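PDB 4EVU: putative periplasmic protein ydgH from Salmonella enterica subsp. enterica serovar Typhimurium, which is of unknown function but carries at its C-terminal end, the part crystallised, a YdgH/BhsA/McbA-like (DUF1471) domain and is probably a secreted or periplasmic protein. Local coordinates for residues B[41-45]-B[46-50]. Numbering follows the deposited sequence.
Sequences KRAAK and KGAKY
A Schellman motif closes the C-terminal end of helix 32-45, and A43, A44, G47 and A48 make its two defining bonds. A48 N reaches back to A43 O at 3.0 Å, nearly straight at 165°, while inside that loop G47 N bonds A44 O at 3.1 Å. Both donors sit above the carbonyl planes they meet, G47 N much more steeply. G47 is the C-prime residue: its positive phi of 85° takes the chain out of the helix and back over its last turn. K46 N, just before it, is held loosely, with two weak bonds, to R42 O at 3.3 Å and to A43 O at 3.1 Å. A43 O thus takes a good bond from A48 and a weak one from K46.

The apolar contact that goes with the turn is small: A43 CB and A48 CB meet at 4.1 Å. Separately, A48 CB packs beside A43 O at 3.5 Å, the same oxygen that its own N bonds. Both methyls are buried against L70 of strand 63-71, so this end of the helix is seated on the sheet just where the chain drops into strand 50-57. Next in line, K49 and Y50 both face Y71, forming a classic beta bulge at the start of that strand. K46 has CG beside its backbone N (chi1 -66°), which lays CG 3.7 Å from R42 O; the chain then bends at its end, and NZ forms a salt bridge with D21 of strand 21-28.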
ATOM      1  N   LYS B  41      -6.374  -9.380  -7.909  1.00 14.79           N
ATOM      2  CA  LYS B  41      -6.506 -10.112  -9.181  1.00 15.39           C
ATOM      3  C   LYS B  41      -5.734 -11.438  -9.120  1.00 15.44           C
ATOM      4  O   LYS B  41      -6.250 -12.498  -9.528  1.00 17.16           O
ATOM      5  CB  LYS B  41      -6.062  -9.255 -10.396  1.00 17.94           C
ATOM      6  CG  LYS B  41      -6.048 -10.010 -11.726  1.00 23.28           C
ATOM      7  CD  LYS B  41      -5.474  -9.183 -12.862  1.00 28.88           C
ATOM      8  CE  LYS B  41      -6.290  -7.954 -13.095  1.00 31.13           C
ATOM      9  NZ  LYS B  41      -5.845  -7.253 -14.310  1.00 33.81           N
ATOM     10  N   ARG B  42      -4.525 -11.403  -8.603  1.00 16.08           N
ATOM     11  CA  ARG B  42      -3.711 -12.601  -8.515  1.00 16.39           C
ATOM     12  C   ARG B  42      -4.271 -13.565  -7.490  1.00 15.83           C
ATOM     13  O   ARG B  42      -4.198 -14.789  -7.670  1.00 15.56           O
ATOM     14  CB  ARG B  42      -2.269 -12.240  -8.196  1.00 16.76           C
ATOM     15  CG  ARG B  42      -1.531 -11.605  -9.396  1.00 17.49           C
ATOM     16  CD  ARG B  42      -0.303 -10.849  -8.978  1.00 19.05           C
ATOM     17  NE  ARG B  42       0.466 -10.225 -10.057  1.00 22.89           N
ATOM     18  CZ  ARG B  42       1.525 -10.765 -10.656  1.00 24.65           C
ATOM     19  NH1 ARG B  42       1.917 -12.013 -10.387  1.00 27.30           N
ATOM     20  NH2 ARG B  42       2.165 -10.063 -11.586  1.00 27.46           N
ATOM     21  N   ALA B  43      -4.833 -13.016  -6.429  1.00 15.07           N
ATOM     22  CA  ALA B  43      -5.494 -13.824  -5.417  1.00 14.26           C
ATOM     23  C   ALA B  43      -6.702 -14.537  -6.025  1.00 14.77           C
ATOM     24  O   ALA B  43      -6.942 -15.725  -5.806  1.00 15.64           O
ATOM     25  CB  ALA B  43      -5.928 -12.925  -4.218  1.00 15.71           C
ATOM     26  N   ALA B  44      -7.501 -13.773  -6.747  1.00 14.00           N
ATOM     27  CA  ALA B  44      -8.696 -14.352  -7.386  1.00 14.38           C
ATOM     28  C   ALA B  44      -8.284 -15.469  -8.338  1.00 14.65           C
ATOM     29  O   ALA B  44      -8.991 -16.453  -8.450  1.00 15.56           O
ATOM     30  CB  ALA B  44      -9.506 -13.297  -8.128  1.00 15.47           C
ATOM     31  N   LYS B  45      -7.216 -15.286  -9.098  1.00 15.42           N
ATOM     32  CA  LYS B  45      -6.821 -16.312 -10.077  1.00 16.56           C
ATOM     33  C   LYS B  45      -6.473 -17.642  -9.377  1.00 17.07           C
ATOM     34  O   LYS B  45      -6.613 -18.706  -9.964  1.00 18.07           O
ATOM     35  CB  LYS B  45      -5.626 -15.859 -10.944  1.00 17.34           C
ATOM     36  CG  LYS B  45      -5.919 -14.778 -11.964  1.00 18.93           C
ATOM     37  CD  LYS B  45      -4.691 -14.376 -12.778  1.00 24.38           C
ATOM     38  CE  LYS B  45      -5.088 -13.484 -13.935  1.00 26.59           C
ATOM     39  NZ  LYS B  45      -3.899 -12.982 -14.677  1.00 31.86           N
ATOM     40  N   LYS B  46      -5.977 -17.560  -8.141  1.00 17.39           N
ATOM     41  CA  LYS B  46      -5.600 -18.762  -7.356  1.00 18.34           C
ATOM     42  C   LYS B  46      -6.723 -19.300  -6.477  1.00 17.50           C
ATOM     43  O   LYS B  46      -6.523 -20.256  -5.705  1.00 19.09           O
ATOM     44  CB  LYS B  46      -4.342 -18.503  -6.520  1.00 19.75           C
ATOM     45  CG  LYS B  46      -3.116 -18.292  -7.389  1.00 22.07           C
ATOM     46  CD  LYS B  46      -1.879 -17.962  -6.594  1.00 25.91           C
ATOM     47  CE  LYS B  46      -0.593 -18.194  -7.368  1.00 30.97           C
ATOM     48  NZ  LYS B  46      -0.063 -19.553  -7.036  1.00 32.61           N
ATOM     49  N   GLY B  47      -7.914 -18.741  -6.596  1.00 17.20           N
ATOM     50  CA  GLY B  47      -9.038 -19.223  -5.819  1.00 17.29           C
ATOM     51  C   GLY B  47      -9.231 -18.698  -4.426  1.00 17.49           C
ATOM     52  O   GLY B  47      -9.959 -19.307  -3.630  1.00 20.39           O
ATOM     53  N   ALA B  48      -8.588 -17.581  -4.091  1.00 16.94           N
ATOM     54  CA  ALA B  48      -8.646 -17.069  -2.730  1.00 16.30           C
ATOM     55  C   ALA B  48      -9.838 -16.142  -2.631  1.00 17.05           C
ATOM     56  O   ALA B  48     -10.203 -15.488  -3.620  1.00 19.63           O
ATOM     57  CB  ALA B  48      -7.371 -16.286  -2.390  1.00 17.91           C
ATOM     58  N   LYS B  49     -10.418 -16.093  -1.441  1.00 16.95           N
ATOM     59  CA  LYS B  49     -11.431 -15.098  -1.085  1.00 19.13           C
ATOM     60  C   LYS B  49     -10.828 -13.918  -0.312  1.00 17.35           C
ATOM     61  O   LYS B  49     -11.414 -12.836  -0.298  1.00 18.91           O
ATOM     62  CB  LYS B  49     -12.531 -15.770  -0.255  1.00 20.60           C
ATOM     63  CG  LYS B  49     -13.269 -16.902  -0.976  1.00 26.99           C
ATOM     64  CD  LYS B  49     -14.391 -16.387  -1.843  1.00 32.91           C
ATOM     65  CE  LYS B  49     -15.514 -17.419  -2.027  1.00 35.47           C
ATOM     66  NZ  LYS B  49     -16.635 -16.935  -2.902  1.00 36.38           N
ATOM     67  N   TYR B  50      -9.649 -14.096   0.293  1.00 15.89           N
ATOM     68  CA  TYR B  50      -9.019 -13.066   1.099  1.00 14.54           C
ATOM     69  C   TYR B  50      -7.523 -13.120   0.869  1.00 12.76           C
ATOM     70  O   TYR B  50      -6.986 -14.178   0.529  1.00 12.81           O
ATOM     71  CB  TYR B  50      -9.251 -13.248   2.598  1.00 15.15           C
ATOM     72  CG  TYR B  50     -10.684 -13.480   2.956  1.00 19.51           C
ATOM     73  CD1 TYR B  50     -11.563 -12.410   3.083  1.00 24.00           C
ATOM     74  CD2 TYR B  50     -11.187 -14.763   3.066  1.00 23.13           C
ATOM     75  CE1 TYR B  50     -12.921 -12.622   3.375  1.00 26.57           C
ATOM     76  CE2 TYR B  50     -12.507 -14.988   3.346  1.00 28.27           C
ATOM     77  CZ  TYR B  50     -13.380 -13.934   3.495  1.00 28.40           C
ATOM     78  OH  TYR B  50     -14.718 -14.238   3.788  1.00 34.53           O
TER